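Local coordinates for protein SYE1 (Shewanella oneidensis, PDB 4AWT) that binds flavin mononucleotide and probably acts as an NAD(P)H-dependent oxidoreductase of the Old Yellow Enzyme type, at residues Ile20-Leu25 and Ile43-Arg48; Gly52-Glu57 and Cys95-Gln100; Asp176-His181 and Glu228-Arg233. The protein carries 1 engineered substitution. One frame throughout, in Å; residues are numbered along the deposited sequence. Where two conformers were deposited one is given.

From the N terminus the three contacts follow in series, and none nests in or crosses another. Contact 1 closes the short loop from strand 20-22 to helix 39-46 of an eight-stranded parallel barrel. Contact 2 then closes the longer excursion through helix 77-92, pairing strand 53-60 with strand 96-102, and contact 3, further along the chain, closes the excursion through helix 212-225 by pairing strand 177-181 with strand 230-234. Backbone bonds join neighbours: Met22 O lies 2.9 Å from Val55 N between contacts 1 and 2, and Ala99 O lies 2.8 Å from Glu179 N between contacts 2 and 3. All three contacts touch the same FMN.

Contact 1 (Ile20-Leu25 and Ile43-Arg48); sequences IVMPPL and IYYAQR. Engineered in segment 20-25: Leu25 (natural residue Met). With FMN (flavin mononucleotide), chain B.
Met22 reaches from its strand to 43-48 with its terminal methyl, where three side chains meet it. CE lies 3.4 Å from Tyr44 OH, and the same methyl is 3.9 Å from Tyr45 CE1, standing obliquely to both rings. Behind it, Met22 SD sits 3.7 Å from Arg48 CB. The sulfur also makes a Met-aromatic contact with Tyr45, SD being 5.4 Å from the ring centroid in an oblique approach. CG is anti to the backbone N (chi1 178°) and the chain beyond is extended, which carries the methyl this far. Leu25, an engineered replacement for methionine, adds a looser touch of CD1 on Tyr44 OH at 4.1 Å, while its CD2 rests 3.6 Å from FMN C9.

This is the first strand-to-helix step of the TIM barrel, at the end that carries FMN, whose O2' donates to Pro24 O. A water supplies the polar link between the segments: it donates to Leu25 O and lies 2.7 Å from Tyr44 OH, in the plane of that ring, with a weak bond to Tyr45 OH.

In the next shell, Tyr44 CD2 lies over the centre of the Tyr45 ring. Arg48 NH1 donates to Tyr44 O at 2.9 Å, nearly in the guanidinium plane, while NE and NH2 serve Phe325 O and Ile326 O. An alanine at Arg48 would probably leave these three carbonyls without those donors and open a gap beside the Met22 methyl, where CD had packed. Tyr45 OH is held by Glu57 OE2.

Contact 2 (Gly52-Glu57 and Cys95-Gln100); sequences GLIVSE and CAIFAQ. With FMN (flavin mononucleotide), chain B.
Two neighbouring parallel strands of the TIM barrel, joined through helix 77-92 in a beta-alpha-beta crossover, meet here with Ile54 opposite Ile97 and Val55 opposite Phe98. Their short segments run 26° apart. Backbone bonds alternate in the parallel pattern: Ile54 N donates to Ala96 O at 3.0 Å, Phe98 N to Ile54 O at 2.9 Å, and Ser56 N to Phe98 O at 2.8 Å. The next link is made by a side chain, since Gln100 N donates to Ser56 OG at 2.9 Å. OG lies between the backbone N and the carbonyl carbon (chi1 80°), and donates in turn to Glu57 O at 2.8 Å, from 35° above the carbonyl plane. Ser56 O, although buried, has no polar partner in the model.

The side chains sort onto two faces. Leu53 CD1 meets Ala96 CB and, obliquely, the Phe98 ring, whose other neighbours include Tyr266 and Leu14. On the face turned to helices 39-46 and 77-92, Ile54 CG2 packs on Ile97 CD1 at 3.8 Å, and Ile54 CG1 touches Cys95 SG.

Gln100 extends from the strand end to the flavin: its OE1 accepts from FMN N3 at 2.9 Å, and its NE2 donates to FMN O2 at 2.8 Å. Because NE2 also donates to Glu179 OE2, the amide is fixed against being turned over. A donor and an acceptor side by side thus read the pyrimidine edge of the flavin, and the N-H on O2 would probably help to steady negative charge there when the cofactor is reduced.

Contact 3 (Asp176-His181 and Glu228-Arg233); sequences DGIELH and ERVGVR. With FMN (flavin mononucleotide), chain B.
Glu179 and Arg233 lie together as opposite charges without forming a salt bridge. Glu179 OE2 is 4.3 Å from Arg233 NE, well out of the guanidinium plane, so no N-H points at it; its nearest approach is to Arg233 CD, at 3.4 Å. The carboxylate is engaged elsewhere, by Tyr266, His268 and Gln100, and the guanidinium by FMN. Arg233 NH1 donates to FMN O2 at 2.8 Å and to FMN O2' at 3.0 Å, and Arg233 NH2 donates to FMN O3' at 2.8 Å. CG anti to the backbone N (chi1 -157°) starts the extended chain that delivers this group. Its positive charge beside O2 would probably stabilise negative charge on the reduced flavin. O2 also lies over one face of the His181 ring, 3.0 Å from His181 NE2.

Parallel pairing sets the register, Glu179 opposite Gly231 and His181 opposite Arg233: Ile178 N donates to Arg229 O, Gly231 N to Ile178 O in a nearly straight bond (178°), Leu180 N to Gly231 O, and Arg233 N to Leu180 O. On the face away from the flavin, Ile178 CD1 meets Val230 CG1 at 4.1 Å, the two side chains side by side, and Leu180 CB touches Val232 CG2. Ile178 and Leu180 pack under helices 153-172 and 212-225, and Val230 and Val232 against Ile264, while strand 96-102 continues the barrel beyond Glu179 and His181.

Contact 1 (Ile20-Leu25 and Ile43-Arg48)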
loop_
_atom_site.group_PDB
_atom_site.type_symbol
_atom_site.label_atom_id
_atom_site.label_comp_id
_atom_site.label_asym_id
_atom_site.label_seq_id
_atom_site.Cartn_x
_atom_site.Cartn_y
_atom_site.Cartn_z
ATOM N N ILE A 20 12.032 10.962 1.491
ATOM C CA ILE A 20 12.103 9.642 0.874
ATOM C C ILE A 20 11.186 8.677 1.633
ATOM O O ILE A 20 11.264 8.559 2.855
ATOM C CB ILE A 20 13.554 9.137 0.875
ATOM C CG1 ILE A 20 14.409 10.068 0.023
ATOM C CG2 ILE A 20 13.625 7.687 0.440
ATOM C CD1 ILE A 20 15.896 9.879 0.240
ATOM N N VAL A 21 10.383 7.942 0.860
ATOM C CA VAL A 21 9.504 6.930 1.395
ATOM C C VAL A 21 9.950 5.549 0.911
ATOM O O VAL A 21 10.256 5.341 -0.255
ATOM C CB VAL A 21 8.047 7.213 0.961
ATOM C CG1 VAL A 21 7.102 6.140 1.458
ATOM C CG2 VAL A 21 7.636 8.593 1.444
ATOM N N MET A 22 9.935 4.582 1.843
ATOM C CA MET A 22 9.944 3.182 1.478
ATOM C C MET A 22 8.482 2.784 1.337
ATOM O O MET A 22 7.760 2.726 2.344
ATOM C CB MET A 22 10.633 2.324 2.541
ATOM C CG MET A 22 10.611 0.853 2.191
ATOM S SD MET A 22 11.392 -0.101 3.498
ATOM C CE MET A 22 11.035 -1.760 2.934
ATOM N N PRO A 23 7.987 2.602 0.123
ATOM C CA PRO A 23 6.562 2.312 -0.078
ATOM C C PRO A 23 6.322 0.850 0.273
ATOM O O PRO A 23 7.251 0.077 0.475
ATOM C CB PRO A 23 6.395 2.582 -1.576
ATOM C CG PRO A 23 7.696 2.087 -2.169
ATOM C CD PRO A 23 8.765 2.477 -1.137
ATOM N N PRO A 24 5.034 0.468 0.305
ATOM C CA PRO A 24 4.676 -0.916 0.625
ATOM C C PRO A 24 5.277 -1.885 -0.367
ATOM O O PRO A 24 5.130 -1.737 -1.576
ATOM C CB PRO A 24 3.153 -0.916 0.513
ATOM C CG PRO A 24 2.786 0.453 0.904
ATOM C CD PRO A 24 3.834 1.291 0.168
ATOM N N LEU A 25 5.913 -2.961 0.157
ATOM C CA LEU A 25 6.533 -3.976 -0.680
ATOM C C LEU A 25 6.269 -5.341 -0.070
ATOM O O LEU A 25 6.991 -5.791 0.834
ATOM C CB LEU A 25 8.047 -3.742 -0.829
ATOM C CG LEU A 25 8.433 -2.408 -1.463
ATOM C CD1 LEU A 25 9.849 -2.029 -1.040
ATOM C CD2 LEU A 25 8.296 -2.465 -2.991
ATOM N N ILE A 43 14.402 -6.950 11.111
ATOM C CA ILE A 43 15.742 -6.563 10.647
ATOM C C ILE A 43 15.656 -5.854 9.315
ATOM O O ILE A 43 16.285 -4.813 9.111
ATOM C CB ILE A 43 16.659 -7.804 10.555
ATOM C CG1 ILE A 43 16.806 -8.518 11.889
ATOM C CG2 ILE A 43 18.009 -7.362 9.988
ATOM C CD1 ILE A 43 17.616 -9.791 11.808
ATOM N N TYR A 44 14.910 -6.436 8.385
ATOM C CA TYR A 44 14.749 -5.888 7.034
ATOM C C TYR A 44 14.272 -4.443 7.053
ATOM O O TYR A 44 14.814 -3.574 6.385
ATOM C CB TYR A 44 13.779 -6.776 6.311
ATOM C CG TYR A 44 13.099 -6.217 5.074
ATOM C CD1 TYR A 44 13.773 -6.052 3.879
ATOM C CD2 TYR A 44 11.758 -5.871 5.140
ATOM C CE1 TYR A 44 13.134 -5.557 2.776
ATOM C CE2 TYR A 44 11.082 -5.410 4.024
ATOM C CZ TYR A 44 11.773 -5.259 2.833
ATOM O OH TYR A 44 11.151 -4.868 1.678
ATOM N N TYR A 45 13.197 -4.165 7.840
ATOM C CA TYR A 45 12.694 -2.819 7.893
ATOM C C TYR A 45 13.673 -1.888 8.603
ATOM O O TYR A 45 13.895 -0.756 8.178
ATOM C CB TYR A 45 11.325 -2.772 8.541
ATOM C CG TYR A 45 10.183 -3.249 7.682
ATOM C CD1 TYR A 45 9.748 -2.455 6.614
ATOM C CD2 TYR A 45 9.512 -4.426 7.924
ATOM C CE1 TYR A 45 8.684 -2.835 5.839
ATOM C CE2 TYR A 45 8.432 -4.814 7.146
ATOM C CZ TYR A 45 8.007 -4.021 6.099
ATOM O OH TYR A 45 6.925 -4.357 5.351
ATOM N N ALA A 46 14.284 -2.356 9.695
ATOM C CA ALA A 46 15.229 -1.512 10.423
ATOM C C ALA A 46 16.434 -1.144 9.572
ATOM O O ALA A 46 16.959 -0.044 9.707
ATOM C CB ALA A 46 15.649 -2.191 11.701
ATOM N N GLN A 47 16.856 -2.051 8.688
ATOM C CA GLN A 47 17.942 -1.756 7.752
ATOM C C GLN A 47 17.636 -0.591 6.844
ATOM O O GLN A 47 18.563 -0.001 6.288
ATOM C CB GLN A 47 18.234 -2.971 6.886
ATOM C CG GLN A 47 18.978 -4.107 7.573
ATOM C CD GLN A 47 19.203 -5.293 6.682
ATOM O OE1 GLN A 47 20.079 -6.183 7.051
ATOM N NE2 GLN A 47 18.588 -5.429 5.623
ATOM N N ARG A 48 16.357 -0.297 6.631
ATOM C CA ARG A 48 15.881 0.698 5.669
ATOM C C ARG A 48 15.350 1.957 6.344
ATOM O O ARG A 48 14.768 2.817 5.701
ATOM C CB ARG A 48 14.859 0.020 4.739
ATOM C CG ARG A 48 15.569 -0.959 3.819
ATOM C CD ARG A 48 14.698 -2.060 3.206
ATOM N NE ARG A 48 15.489 -2.909 2.337
ATOM C CZ ARG A 48 16.405 -3.750 2.771
ATOM N NH1 ARG A 48 16.515 -4.031 4.035
ATOM N NH2 ARG A 48 17.239 -4.332 1.902
HETATM N N1 FMN B . 2.206 -1.746 -3.408
HETATM C C2 FMN B . 1.343 -1.703 -2.400
HETATM O O2 FMN B . 0.549 -0.737 -2.244
HETATM N N3 FMN B . 1.296 -2.739 -1.478
HETATM C C4 FMN B . 2.122 -3.848 -1.548
HETATM O O4 FMN B . 2.085 -4.690 -0.612
HETATM C C4A FMN B . 2.942 -3.929 -2.671
HETATM N N5 FMN B . 3.741 -5.053 -2.880
HETATM C C5A FMN B . 4.845 -4.911 -3.764
HETATM C C6 FMN B . 5.813 -5.884 -3.808
HETATM C C7 FMN B . 6.944 -5.773 -4.651
HETATM C C7M FMN B . 8.025 -6.822 -4.551
HETATM C C8 FMN B . 7.031 -4.689 -5.472
HETATM C C8M FMN B . 8.223 -4.474 -6.383
HETATM C C9 FMN B . 6.036 -3.691 -5.446
HETATM C C9A FMN B . 4.939 -3.783 -4.587
HETATM N N10 FMN B . 3.974 -2.758 -4.512
HETATM C C10 FMN B . 3.019 -2.803 -3.514
HETATM C "C1'" FMN B . 4.132 -1.560 -5.342
HETATM C "C2'" FMN B . 5.217 -0.597 -4.827
HETATM O "O2'" FMN B . 4.808 0.021 -3.619
HETATM C "C3'" FMN B . 5.510 0.526 -5.803
HETATM O "O3'" FMN B . 4.403 1.401 -5.956
HETATM C "C4'" FMN B . 5.978 0.069 -7.197
HETATM O "O4'" FMN B . 6.947 -0.965 -7.114
HETATM C "C5'" FMN B . 6.445 1.225 -8.060
HETATM O "O5'" FMN B . 7.590 1.879 -7.488
HETATM P P FMN B . 9.067 1.524 -8.037
HETATM O O1P FMN B . 9.344 0.098 -7.629
HETATM O O2P FMN B . 9.045 1.693 -9.540
HETATM O O3P FMN B . 9.943 2.523 -7.322
HETATM O O HOH W 1 8.627 -4.343 2.452
#

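Contact 2 (Gly52-Glu57 and Cys95-Gln100)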
loop_
_atom_site.group_PDB
_atom_site.type_symbol
_atom_site.label_atom_id
_atom_site.label_comp_id
_atom_site.label_asym_id
_atom_site.label_seq_id
_atom_site.Cartn_x
_atom_site.Cartn_y
_atom_site.Cartn_z
ATOM N N GLY A 52 12.676 8.580 5.275
ATOM C CA GLY A 52 11.873 9.483 6.083
ATOM C C GLY A 52 10.628 8.805 6.658
ATOM O O GLY A 52 10.224 9.058 7.783
ATOM N N LEU A 53 10.009 7.956 5.849
ATOM C CA LEU A 53 8.814 7.211 6.223
ATOM C C LEU A 53 8.915 5.824 5.612
ATOM O O LEU A 53 9.227 5.701 4.442
ATOM C CB LEU A 53 7.554 7.904 5.670
ATOM C CG LEU A 53 6.243 7.167 5.857
ATOM C CD1 LEU A 53 5.825 7.072 7.304
ATOM C CD2 LEU A 53 5.150 7.888 5.039
ATOM N N ILE A 54 8.602 4.802 6.409
ATOM C CA ILE A 54 8.364 3.461 5.915
ATOM C C ILE A 54 6.860 3.204 5.926
ATOM O O ILE A 54 6.205 3.463 6.941
ATOM C CB ILE A 54 9.077 2.412 6.766
ATOM C CG1 ILE A 54 10.606 2.574 6.630
ATOM C CG2 ILE A 54 8.631 1.004 6.382
ATOM C CD1 ILE A 54 11.393 1.684 7.552
ATOM N N VAL A 55 6.346 2.659 4.840
ATOM C CA VAL A 55 5.003 2.103 4.802
ATOM C C VAL A 55 5.170 0.605 4.694
ATOM O O VAL A 55 5.865 0.121 3.800
ATOM C CB VAL A 55 4.157 2.664 3.669
ATOM C CG1 VAL A 55 2.704 2.223 3.893
ATOM C CG2 VAL A 55 4.237 4.168 3.570
ATOM N N SER A 56 4.571 -0.142 5.612
ATOM C CA SER A 56 4.683 -1.579 5.563
ATOM C C SER A 56 4.106 -2.124 4.267
ATOM O O SER A 56 3.207 -1.568 3.657
ATOM C CB SER A 56 3.960 -2.258 6.724
ATOM O OG SER A 56 2.553 -2.356 6.529
ATOM N N GLU A 57 4.597 -3.324 3.910
ATOM C CA GLU A 57 3.897 -4.166 2.984
ATOM C C GLU A 57 2.431 -4.293 3.378
ATOM O O GLU A 57 2.065 -4.214 4.554
ATOM C CB GLU A 57 4.544 -5.553 2.930
ATOM C CG GLU A 57 4.514 -6.342 4.258
ATOM C CD GLU A 57 5.726 -7.259 4.302
ATOM O OE1 GLU A 57 5.783 -8.261 3.556
ATOM O OE2 GLU A 57 6.641 -6.971 5.109
ATOM N N CYS A 95 12.716 6.584 12.959
ATOM C CA CYS A 95 12.053 6.497 11.663
ATOM C C CYS A 95 10.579 6.361 12.033
ATOM O O CYS A 95 10.252 5.919 13.121
ATOM C CB CYS A 95 12.502 5.371 10.764
ATOM S SG CYS A 95 11.779 5.287 9.135
ATOM N N ALA A 96 9.712 6.783 11.167
ATOM C CA ALA A 96 8.257 6.613 11.284
ATOM C C ALA A 96 7.818 5.470 10.396
ATOM O O ALA A 96 8.359 5.269 9.317
ATOM C CB ALA A 96 7.534 7.886 10.870
ATOM N N ILE A 97 6.803 4.724 10.859
ATOM C CA ILE A 97 6.319 3.599 10.084
ATOM C C ILE A 97 4.791 3.525 10.165
ATOM O O ILE A 97 4.204 3.583 11.253
ATOM C CB ILE A 97 6.988 2.299 10.507
ATOM C CG1 ILE A 97 6.518 1.131 9.627
ATOM C CG2 ILE A 97 6.850 1.985 11.985
ATOM C CD1 ILE A 97 7.326 -0.152 9.762
ATOM N N PHE A 98 4.177 3.411 8.993
ATOM C CA PHE A 98 2.732 3.235 8.856
ATOM C C PHE A 98 2.447 1.818 8.396
ATOM O O PHE A 98 3.215 1.254 7.616
ATOM C CB PHE A 98 2.128 4.223 7.865
ATOM C CG PHE A 98 1.819 5.613 8.394
ATOM C CD1 PHE A 98 2.614 6.260 9.331
ATOM C CD2 PHE A 98 0.698 6.287 7.914
ATOM C CE1 PHE A 98 2.295 7.534 9.775
ATOM C CE2 PHE A 98 0.384 7.563 8.360
ATOM C CZ PHE A 98 1.180 8.190 9.278
ATOM N N ALA A 99 1.327 1.246 8.840
ATOM C CA ALA A 99 0.884 -0.063 8.409
ATOM C C ALA A 99 -0.059 0.066 7.221
ATOM O O ALA A 99 -1.058 0.774 7.330
ATOM C CB ALA A 99 0.139 -0.798 9.517
ATOM N N GLN A 100 0.206 -0.639 6.127
ATOM C CA GLN A 100 -0.701 -0.608 4.981
ATOM C C GLN A 100 -1.804 -1.647 5.169
ATOM O O GLN A 100 -1.595 -2.837 5.026
ATOM C CB GLN A 100 0.001 -0.832 3.652
ATOM C CG GLN A 100 -1.018 -0.604 2.538
ATOM C CD GLN A 100 -0.531 -0.970 1.182
ATOM O OE1 GLN A 100 -0.197 -2.139 0.910
ATOM N NE2 GLN A 100 -0.532 -0.009 0.267
HETATM N N1 FMN B . 2.206 -1.746 -3.408
HETATM C C2 FMN B . 1.343 -1.703 -2.400
HETATM O O2 FMN B . 0.549 -0.737 -2.244
HETATM N N3 FMN B . 1.296 -2.739 -1.478
HETATM C C4 FMN B . 2.122 -3.848 -1.548
HETATM O O4 FMN B . 2.085 -4.690 -0.612
HETATM C C4A FMN B . 2.942 -3.929 -2.671
HETATM N N5 FMN B . 3.741 -5.053 -2.880
HETATM C C5A FMN B . 4.845 -4.911 -3.764
HETATM C C6 FMN B . 5.813 -5.884 -3.808
HETATM C C7 FMN B . 6.944 -5.773 -4.651
HETATM C C7M FMN B . 8.025 -6.822 -4.551
HETATM C C8 FMN B . 7.031 -4.689 -5.472
HETATM C C8M FMN B . 8.223 -4.474 -6.383
HETATM C C9 FMN B . 6.036 -3.691 -5.446
HETATM C C9A FMN B . 4.939 -3.783 -4.587
HETATM N N10 FMN B . 3.974 -2.758 -4.512
HETATM C C10 FMN B . 3.019 -2.803 -3.514
HETATM C "C1'" FMN B . 4.132 -1.560 -5.342
HETATM C "C2'" FMN B . 5.217 -0.597 -4.827
HETATM O "O2'" FMN B . 4.808 0.021 -3.619
HETATM C "C3'" FMN B . 5.510 0.526 -5.803
HETATM O "O3'" FMN B . 4.403 1.401 -5.956
HETATM C "C4'" FMN B . 5.978 0.069 -7.197
HETATM O "O4'" FMN B . 6.947 -0.965 -7.114
HETATM C "C5'" FMN B . 6.445 1.225 -8.060
HETATM O "O5'" FMN B . 7.590 1.879 -7.488
HETATM P P FMN B . 9.067 1.524 -8.037
HETATM O O1P FMN B . 9.344 0.098 -7.629
HETATM O O2P FMN B . 9.045 1.693 -9.540
HETATM O O3P FMN B . 9.943 2.523 -7.322
#

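Contact 3 (Asp176-His181 and Glu228-Arg233)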
loop_
_atom_site.group_PDB
_atom_site.type_symbol
_atom_site.label_atom_id
_atom_site.label_comp_id
_atom_site.label_asym_id
_atom_site.label_seq_id
_atom_site.Cartn_x
_atom_site.Cartn_y
_atom_site.Cartn_z
ATOM N N ASP A 176 2.949 4.261 13.709
ATOM C CA ASP A 176 2.644 5.664 13.796
ATOM C C ASP A 176 1.378 6.066 13.076
ATOM O O ASP A 176 0.856 7.159 13.303
ATOM C CB ASP A 176 3.849 6.459 13.253
ATOM C CG ASP A 176 5.090 6.169 14.064
ATOM O OD1 ASP A 176 5.090 6.519 15.249
ATOM O OD2 ASP A 176 6.029 5.564 13.503
ATOM N N GLY A 177 0.887 5.229 12.222
ATOM C CA GLY A 177 -0.300 5.493 11.421
ATOM C C GLY A 177 -0.595 4.306 10.555
ATOM O O GLY A 177 0.090 3.267 10.623
ATOM N N ILE A 178 -1.631 4.453 9.725
ATOM C CA ILE A 178 -1.991 3.449 8.755
ATOM C C ILE A 178 -2.103 4.091 7.376
ATOM O O ILE A 178 -2.427 5.266 7.263
ATOM C CB ILE A 178 -3.281 2.686 9.125
ATOM C CG1 ILE A 178 -4.543 3.539 9.070
ATOM C CG2 ILE A 178 -3.094 2.039 10.480
ATOM C CD1 ILE A 178 -5.233 3.659 7.733
ATOM N N GLU A 179 -1.886 3.271 6.360
ATOM C CA GLU A 179 -2.166 3.621 4.982
ATOM C C GLU A 179 -3.255 2.702 4.503
ATOM O O GLU A 179 -3.129 1.466 4.528
ATOM C CB GLU A 179 -0.938 3.454 4.088
ATOM C CG GLU A 179 -1.211 3.896 2.658
ATOM C CD GLU A 179 -0.017 3.715 1.739
ATOM O OE1 GLU A 179 0.878 4.623 1.783
ATOM O OE2 GLU A 179 0.038 2.717 1.006
ATOM N N LEU A 180 -4.366 3.273 4.018
ATOM C CA LEU A 180 -5.411 2.461 3.406
ATOM C C LEU A 180 -5.016 2.128 1.985
ATOM O O LEU A 180 -4.863 3.015 1.149
ATOM C CB LEU A 180 -6.708 3.243 3.404
ATOM C CG LEU A 180 -7.891 2.558 2.727
ATOM C CD1 LEU A 180 -8.214 1.233 3.427
ATOM C CD2 LEU A 180 -9.091 3.489 2.698
ATOM N N HIS A 181 -4.886 0.839 1.676
ATOM C CA HIS A 181 -4.592 0.434 0.296
ATOM C C HIS A 181 -5.903 0.514 -0.494
ATOM O O HIS A 181 -6.723 -0.403 -0.425
ATOM C CB HIS A 181 -4.012 -0.960 0.226
ATOM C CG HIS A 181 -3.356 -1.264 -1.082
ATOM N ND1 HIS A 181 -3.530 -0.493 -2.177
ATOM C CD2 HIS A 181 -2.467 -2.258 -1.356
ATOM C CE1 HIS A 181 -2.772 -1.024 -3.117
ATOM N NE2 HIS A 181 -2.110 -2.071 -2.666
ATOM N N GLU A 228 -4.821 12.533 11.436
ATOM C CA GLU A 228 -3.379 12.748 11.377
ATOM C C GLU A 228 -2.592 11.452 11.311
ATOM O O GLU A 228 -1.379 11.493 11.074
ATOM C CB GLU A 228 -2.896 13.614 12.540
ATOM C CG GLU A 228 -2.854 12.982 13.908
ATOM C CD GLU A 228 -4.133 12.646 14.634
ATOM O OE1 GLU A 228 -5.288 13.041 14.282
ATOM O OE2 GLU A 228 -4.030 11.904 15.652
ATOM N N ARG A 229 -3.249 10.318 11.508
ATOM C CA ARG A 229 -2.631 8.993 11.466
ATOM C C ARG A 229 -3.162 8.146 10.305
ATOM O O ARG A 229 -2.888 6.947 10.282
ATOM C CB ARG A 229 -2.793 8.291 12.798
ATOM C CG ARG A 229 -2.038 8.996 13.915
ATOM C CD ARG A 229 -1.866 8.149 15.158
ATOM N NE ARG A 229 -3.051 7.917 15.825
ATOM C CZ ARG A 229 -3.122 7.346 17.018
ATOM N NH1 ARG A 229 -2.066 6.906 17.652
ATOM N NH2 ARG A 229 -4.373 7.211 17.554
ATOM N N VAL A 230 -3.876 8.752 9.358
ATOM C CA VAL A 230 -4.472 8.016 8.253
ATOM C C VAL A 230 -3.950 8.583 6.937
ATOM O O VAL A 230 -4.191 9.738 6.605
ATOM C CB VAL A 230 -5.994 8.084 8.274
ATOM C CG1 VAL A 230 -6.605 7.450 7.029
ATOM C CG2 VAL A 230 -6.545 7.410 9.535
ATOM N N GLY A 231 -3.283 7.716 6.154
ATOM C CA GLY A 231 -2.962 7.996 4.757
ATOM C C GLY A 231 -3.775 7.069 3.878
ATOM O O GLY A 231 -4.296 6.050 4.343
ATOM N N VAL A 232 -3.867 7.399 2.581
ATOM C CA VAL A 232 -4.588 6.591 1.632
ATOM C C VAL A 232 -3.761 6.474 0.357
ATOM O O VAL A 232 -3.213 7.477 -0.097
ATOM C CB VAL A 232 -5.975 7.162 1.316
ATOM C CG1 VAL A 232 -6.700 6.358 0.246
ATOM C CG2 VAL A 232 -6.819 7.254 2.581
ATOM N N ARG A 233 -3.738 5.285 -0.240
ATOM C CA ARG A 233 -3.076 5.042 -1.510
ATOM C C ARG A 233 -4.120 4.840 -2.603
ATOM O O ARG A 233 -5.056 4.055 -2.449
ATOM C CB ARG A 233 -2.156 3.827 -1.427
ATOM C CG ARG A 233 -1.073 3.882 -2.500
ATOM C CD ARG A 233 -0.010 2.816 -2.357
ATOM N NE ARG A 233 1.197 3.246 -3.052
ATOM C CZ ARG A 233 2.182 2.484 -3.500
ATOM N NH1 ARG A 233 2.084 1.191 -3.558
ATOM N NH2 ARG A 233 3.283 3.077 -3.973
HETATM N N1 FMN B . 2.206 -1.746 -3.408
HETATM C C2 FMN B . 1.343 -1.703 -2.400
HETATM O O2 FMN B . 0.549 -0.737 -2.244
HETATM N N3 FMN B . 1.296 -2.739 -1.478
HETATM C C4 FMN B . 2.122 -3.848 -1.548
HETATM O O4 FMN B . 2.085 -4.690 -0.612
HETATM C C4A FMN B . 2.942 -3.929 -2.671
HETATM N N5 FMN B . 3.741 -5.053 -2.880
HETATM C C5A FMN B . 4.845 -4.911 -3.764
HETATM C C6 FMN B . 5.813 -5.884 -3.808
HETATM C C7 FMN B . 6.944 -5.773 -4.651
HETATM C C7M FMN B . 8.025 -6.822 -4.551
HETATM C C8 FMN B . 7.031 -4.689 -5.472
HETATM C C8M FMN B . 8.223 -4.474 -6.383
HETATM C C9 FMN B . 6.036 -3.691 -5.446
HETATM C C9A FMN B . 4.939 -3.783 -4.587
HETATM N N10 FMN B . 3.974 -2.758 -4.512
HETATM C C10 FMN B . 3.019 -2.803 -3.514
HETATM C "C1'" FMN B . 4.132 -1.560 -5.342
HETATM C "C2'" FMN B . 5.217 -0.597 -4.827
HETATM O "O2'" FMN B . 4.808 0.021 -3.619
HETATM C "C3'" FMN B . 5.510 0.526 -5.803
HETATM O "O3'" FMN B . 4.403 1.401 -5.956
HETATM C "C4'" FMN B . 5.978 0.069 -7.197
HETATM O "O4'" FMN B . 6.947 -0.965 -7.114
HETATM C "C5'" FMN B . 6.445 1.225 -8.060
HETATM O "O5'" FMN B . 7.590 1.879 -7.488
HETATM P P FMN B . 9.067 1.524 -8.037
HETATM O O1P FMN B . 9.344 0.098 -7.629
HETATM O O2P FMN B . 9.045 1.693 -9.540
HETATM O O3P FMN B . 9.943 2.523 -7.322
#